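Local coordinates for resiniferatoxin-binding, phosphotriesterase-related protein (Rhodobacter sphaeroides 2.4.1, PDB 3K2G) that binds two zinc ions in a TIM-barrel fold of the phosphotriesterase family and probably acts as a phosphoric ester hydrolase, at residues I111-V116 and V158-E163; A133-A138 and D151-E156. All coordinates share one frame; numbering follows the deposited sequence.

Contact 1: I111-V116 and V158-E163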
loop_
_atom_site.group_PDB
_atom_site.type_symbol
_atom_site.label_atom_id
_atom_site.label_comp_id
_atom_site.label_asym_id
_atom_site.label_seq_id
_atom_site.Cartn_x
_atom_site.Cartn_y
_atom_site.Cartn_z
ATOM N N ILE B 111 34.655 -10.368 -19.208
ATOM C CA ILE B 111 33.693 -9.683 -20.069
ATOM C C ILE B 111 34.263 -8.657 -21.050
ATOM O O ILE B 111 33.521 -7.835 -21.583
ATOM C CB ILE B 111 32.561 -9.010 -19.243
ATOM C CG1 ILE B 111 33.150 -8.106 -18.158
ATOM C CG2 ILE B 111 31.660 -10.082 -18.644
ATOM C CD1 ILE B 111 32.092 -7.366 -17.336
ATOM N N GLY B 112 35.575 -8.692 -21.279
ATOM C CA GLY B 112 36.178 -7.793 -22.254
ATOM C C GLY B 112 36.841 -6.481 -21.872
ATOM O O GLY B 112 36.832 -5.538 -22.669
ATOM N N ARG B 113 37.432 -6.396 -20.685
ATOM C CA ARG B 113 38.086 -5.155 -20.280
ATOM C C ARG B 113 39.290 -4.899 -21.186
ATOM O O ARG B 113 40.096 -5.799 -21.419
ATOM C CB ARG B 113 38.539 -5.241 -18.818
ATOM C CG ARG B 113 39.196 -3.965 -18.302
ATOM C CD ARG B 113 39.724 -4.139 -16.888
ATOM N NE ARG B 113 40.712 -5.211 -16.794
ATOM C CZ ARG B 113 41.383 -5.517 -15.684
ATOM N NH1 ARG B 113 41.175 -4.829 -14.569
ATOM N NH2 ARG B 113 42.260 -6.515 -15.688
ATOM N N ASP B 114 39.405 -3.677 -21.697
ATOM C CA ASP B 114 40.507 -3.320 -22.585
ATOM C C ASP B 114 40.960 -1.871 -22.397
ATOM O O ASP B 114 40.354 -0.947 -22.939
ATOM C CB ASP B 114 40.092 -3.522 -24.043
ATOM C CG ASP B 114 41.272 -3.494 -24.996
ATOM O OD1 ASP B 114 42.162 -2.631 -24.829
ATOM O OD2 ASP B 114 41.304 -4.336 -25.919
ATOM N N PRO B 115 42.050 -1.657 -21.644
ATOM C CA PRO B 115 42.563 -0.305 -21.403
ATOM C C PRO B 115 43.003 0.439 -22.663
ATOM O O PRO B 115 42.965 1.668 -22.712
ATOM C CB PRO B 115 43.715 -0.540 -20.425
ATOM C CG PRO B 115 44.173 -1.919 -20.757
ATOM C CD PRO B 115 42.877 -2.662 -20.957
ATOM N N VAL B 116 43.420 -0.303 -23.681
ATOM C CA VAL B 116 43.847 0.329 -24.922
ATOM C C VAL B 116 42.661 1.036 -25.570
ATOM O O VAL B 116 42.752 2.202 -25.950
ATOM C CB VAL B 116 44.410 -0.708 -25.914
ATOM C CG1 VAL B 116 44.849 -0.013 -27.189
ATOM C CG2 VAL B 116 45.580 -1.452 -25.282
ATOM N N VAL B 158 45.536 -5.430 -6.659
ATOM C CA VAL B 158 46.490 -4.470 -6.107
ATOM C C VAL B 158 47.528 -4.093 -7.166
ATOM O O VAL B 158 47.940 -2.937 -7.264
ATOM C CB VAL B 158 47.228 -5.058 -4.880
ATOM C CG1 VAL B 158 48.353 -4.124 -4.443
ATOM C CG2 VAL B 158 46.250 -5.274 -3.743
ATOM N N ALA B 159 47.948 -5.078 -7.953
ATOM C CA ALA B 159 48.940 -4.852 -8.998
ATOM C C ALA B 159 48.428 -3.918 -10.093
ATOM O O ALA B 159 49.192 -3.139 -10.659
ATOM C CB ALA B 159 49.373 -6.190 -9.600
ATOM N N GLU B 160 47.132 -3.993 -10.388
ATOM C CA GLU B 160 46.542 -3.149 -11.423
ATOM C C GLU B 160 46.300 -1.734 -10.909
ATOM O O GLU B 160 46.191 -0.789 -11.686
ATOM C CB GLU B 160 45.229 -3.762 -11.915
ATOM C CG GLU B 160 45.373 -5.218 -12.312
ATOM C CD GLU B 160 44.133 -5.786 -12.970
ATOM O OE1 GLU B 160 43.016 -5.574 -12.450
ATOM O OE2 GLU B 160 44.284 -6.462 -14.005
ATOM N N ALA B 161 46.215 -1.591 -9.591
ATOM C CA ALA B 161 46.002 -0.285 -8.985
ATOM C C ALA B 161 47.322 0.462 -8.820
ATOM O O ALA B 161 47.356 1.687 -8.880
ATOM C CB ALA B 161 45.326 -0.443 -7.619
ATOM N N LEU B 162 48.413 -0.274 -8.624
ATOM C CA LEU B 162 49.708 0.360 -8.404
ATOM C C LEU B 162 50.687 0.354 -9.578
ATOM O O LEU B 162 51.459 1.303 -9.739
ATOM C CB LEU B 162 50.383 -0.279 -7.187
ATOM C CG LEU B 162 49.568 -0.337 -5.886
ATOM C CD1 LEU B 162 50.351 -1.125 -4.844
ATOM C CD2 LEU B 162 49.263 1.075 -5.381
ATOM N N GLU B 163 50.655 -0.700 -10.391
ATOM C CA GLU B 163 51.572 -0.821 -11.526
ATOM C C GLU B 163 50.960 -0.563 -12.897
ATOM O O GLU B 163 51.308 0.406 -13.574
ATOM C CB GLU B 163 52.197 -2.211 -11.532
ATOM C CG GLU B 163 52.827 -2.604 -10.217
ATOM C CD GLU B 163 53.317 -4.032 -10.228
ATOM O OE1 GLU B 163 54.215 -4.339 -11.041
ATOM O OE2 GLU B 163 52.803 -4.846 -9.432
#

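Contact 2: A133-A138 and D151-E156. With DTV ((2S,3S)-1,4-dimercaptobutane-2,3-diol), chain K.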
loop_
_atom_site.group_PDB
_atom_site.type_symbol
_atom_site.label_atom_id
_atom_site.label_comp_id
_atom_site.label_asym_id
_atom_site.label_seq_id
_atom_site.Cartn_x
_atom_site.Cartn_y
_atom_site.Cartn_z
ATOM N N ALA B 133 37.993 -3.507 -12.272
ATOM C CA ALA B 133 38.805 -4.711 -12.187
ATOM C C ALA B 133 38.115 -5.830 -11.412
ATOM O O ALA B 133 37.022 -5.648 -10.875
ATOM C CB ALA B 133 40.139 -4.380 -11.537
ATOM N N GLY B 134 38.770 -6.984 -11.349
ATOM C CA GLY B 134 38.209 -8.121 -10.641
ATOM C C GLY B 134 37.510 -9.101 -11.564
ATOM O O GLY B 134 37.578 -8.978 -12.789
ATOM N N TYR B 135 36.828 -10.074 -10.968
ATOM C CA TYR B 135 36.112 -11.092 -11.723
ATOM C C TYR B 135 34.601 -10.915 -11.658
ATOM O O TYR B 135 34.061 -10.407 -10.675
ATOM C CB TYR B 135 36.511 -12.476 -11.212
ATOM C CG TYR B 135 37.955 -12.805 -11.532
ATOM C CD1 TYR B 135 38.327 -13.232 -12.809
ATOM C CD2 TYR B 135 38.956 -12.630 -10.578
ATOM C CE1 TYR B 135 39.663 -13.475 -13.129
ATOM C CE2 TYR B 135 40.292 -12.866 -10.888
ATOM C CZ TYR B 135 40.641 -13.287 -12.165
ATOM O OH TYR B 135 41.966 -13.507 -12.471
ATOM N N TYR B 136 33.931 -11.353 -12.718
ATOM C CA TYR B 136 32.488 -11.241 -12.836
ATOM C C TYR B 136 31.795 -12.537 -12.419
ATOM O O TYR B 136 32.340 -13.316 -11.635
ATOM C CB TYR B 136 32.146 -10.880 -14.283
ATOM C CG TYR B 136 30.791 -10.253 -14.473
ATOM C CD1 TYR B 136 30.325 -9.278 -13.591
ATOM C CD2 TYR B 136 29.994 -10.595 -15.564
ATOM C CE1 TYR B 136 29.100 -8.655 -13.793
ATOM C CE2 TYR B 136 28.769 -9.976 -15.776
ATOM C CZ TYR B 136 28.329 -9.004 -14.889
ATOM O OH TYR B 136 27.135 -8.356 -15.105
ATOM N N LEU B 137 30.594 -12.767 -12.939
ATOM C CA LEU B 137 29.840 -13.966 -12.598
ATOM C C LEU B 137 30.592 -15.245 -12.962
ATOM O O LEU B 137 31.403 -15.267 -13.891
ATOM C CB LEU B 137 28.469 -13.936 -13.283
ATOM C CG LEU B 137 27.555 -12.777 -12.861
ATOM C CD1 LEU B 137 26.300 -12.764 -13.723
ATOM C CD2 LEU B 137 27.195 -12.913 -11.390
ATOM N N ALA B 138 30.311 -16.307 -12.213
ATOM C CA ALA B 138 30.940 -17.610 -12.406
ATOM C C ALA B 138 31.104 -18.045 -13.869
ATOM O O ALA B 138 32.226 -18.233 -14.347
ATOM C CB ALA B 138 30.158 -18.669 -11.634
ATOM N N ASP B 151 43.209 -14.399 -1.769
ATOM C CA ASP B 151 44.341 -13.488 -1.659
ATOM C C ASP B 151 45.054 -13.273 -2.991
ATOM O O ASP B 151 45.543 -12.175 -3.264
ATOM C CB ASP B 151 45.331 -13.978 -0.594
ATOM C CG ASP B 151 44.780 -13.843 0.818
ATOM O OD1 ASP B 151 44.179 -12.791 1.128
ATOM O OD2 ASP B 151 44.956 -14.782 1.623
ATOM N N ASP B 152 45.107 -14.307 -3.828
ATOM C CA ASP B 152 45.758 -14.178 -5.132
ATOM C C ASP B 152 44.957 -13.190 -5.981
ATOM O O ASP B 152 45.520 -12.400 -6.739
ATOM C CB ASP B 152 45.830 -15.537 -5.842
ATOM C CG ASP B 152 46.643 -16.562 -5.067
ATOM O OD1 ASP B 152 47.770 -16.235 -4.640
ATOM O OD2 ASP B 152 46.155 -17.699 -4.893
ATOM N N ILE B 153 43.638 -13.237 -5.843
ATOM C CA ILE B 153 42.763 -12.333 -6.580
ATOM C C ILE B 153 42.997 -10.911 -6.083
ATOM O O ILE B 153 43.046 -9.967 -6.871
ATOM C CB ILE B 153 41.282 -12.722 -6.390
ATOM C CG1 ILE B 153 41.013 -14.044 -7.117
ATOM C CG2 ILE B 153 40.366 -11.615 -6.920
ATOM C CD1 ILE B 153 39.633 -14.611 -6.900
ATOM N N ALA B 154 43.145 -10.766 -4.770
ATOM C CA ALA B 154 43.397 -9.453 -4.185
ATOM C C ALA B 154 44.732 -8.942 -4.721
ATOM O O ALA B 154 44.858 -7.773 -5.085
ATOM C CB ALA B 154 43.436 -9.550 -2.664
ATOM N N ASP B 155 45.727 -9.829 -4.781
ATOM C CA ASP B 155 47.044 -9.452 -5.286
ATOM C C ASP B 155 46.963 -8.942 -6.730
ATOM O O ASP B 155 47.624 -7.967 -7.088
ATOM C CB ASP B 155 48.023 -10.638 -5.215
ATOM C CG ASP B 155 48.386 -11.019 -3.787
ATOM O OD1 ASP B 155 48.277 -10.161 -2.889
ATOM O OD2 ASP B 155 48.801 -12.179 -3.564
ATOM N N GLU B 156 46.151 -9.593 -7.560
ATOM C CA GLU B 156 46.021 -9.170 -8.954
ATOM C C GLU B 156 45.465 -7.762 -9.027
ATOM O O GLU B 156 45.934 -6.937 -9.810
ATOM C CB GLU B 156 45.090 -10.106 -9.740
ATOM C CG GLU B 156 45.508 -11.568 -9.719
ATOM C CD GLU B 156 44.670 -12.442 -10.639
ATOM O OE1 GLU B 156 43.433 -12.250 -10.699
ATOM O OE2 GLU B 156 45.253 -13.331 -11.295
HETATM S S1 DTV K . 23.390 -11.119 -15.771
HETATM C C1 DTV K . 24.956 -10.287 -16.330
HETATM C C2 DTV K . 25.055 -10.130 -17.848
HETATM O O2 DTV K . 23.967 -9.328 -18.279
HETATM C C3 DTV K . 26.379 -9.448 -18.237
HETATM O O3 DTV K . 26.427 -8.159 -17.674
HETATM C C4 DTV K . 26.541 -9.307 -19.751
HETATM S S4 DTV K . 28.261 -9.514 -20.282
#

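Contact 1: I111-V116 and V158-E163
Arg113 lays the end of its guanidinium group against the carboxylate of Glu160, and this pair alone joins the two segments. The grip is end-on and two-pronged. Arg113 NH1 donates to Glu160 OE1 at 2.9 Å in a nearly straight bond, with the oxygen lying in the guanidinium plane. Arg113 NH2 donates to Glu160 OE2 at 2.6 Å in a more bent bond, 143° at the hydrogen. OE2 is met on its syn side, somewhat off the carboxylate plane, whereas OE1 is approached from well above that plane. The two planes are turned 53° apart. Arg113 leaves the loop with CG anti to the backbone N and runs straight until it bends at chi3 (59°), which turns the guanidinium to meet the acid coming from the opposite direction. Glu160 reaches out from helix 150-162. Both partners have further bonds: Arg113 NH1 also donates to the carbonyl of Gly132, and Glu160 OE2 also pairs with Arg109. The bridge thus ties the loop leading into helix 115-125 to the next helix of the barrel's outer layer. With two arginines pairing with it, the buried carboxylate of Glu160 is probably kept ionised.

Contact 2: A133-A138 and D151-E156
A chi1 of -68° sets the Tyr135 ring anti to its own carbonyl carbon, and Glu156 has the same kind of first torsion (-57°) followed by an extended chain. The phenol and the carboxylate are thereby brought together, with the two side chains crossing at about a right angle. Tyr135 OH donates to Glu156 OE1 at 2.6 Å, and OE1 accepts through its syn lone pair. OE1 lies at the ring edge, near its plane. Ring and carboxylate are tilted by 32°. Ile153, one turn earlier on the helix, adds apolar packing: its CG1 lies 4.0 Å from Tyr135 CE2, and its CG2 touches CD2 of the same ring. The next residue after Tyr135, Tyr136, belongs to the zinc site with Glu177, His209 and His238. Its OH shares a 2.7 Å hydrogen bond with O3 of the bound dimercaptobutanediol, while Leu137 CG stands over one face of its ring. Leu137 CD1 also touches the ligand, 3.8 Å from its C1. The loop following strand 128-131 is thus pinned to helix 150-162 by Tyr135. Helix 186-202 borders the contact too, through Ser191 on Tyr135 and Lys190 on Ile153.

From the N terminus, the chain first passes through 111-116, the loop and first residues of helix 115-125. It then follows that helix and strand 128-131 into the loop 133-138. Helix 150-162 comes next and supplies the second side of both contacts. Contact 2 closes the shorter loop, between 133-138 and 151-156. Contact 1 closes the longer one, from 111-116 to 158-163, so contact 2 is nested inside it. Their centres are 11 Å apart, and they meet directly. The methyl of Ala133 packs against both charged groups of contact 1, and Ile111 touches the ring of Tyr136. Together they fasten two successive loops, the second carrying a zinc ligand, to one helix.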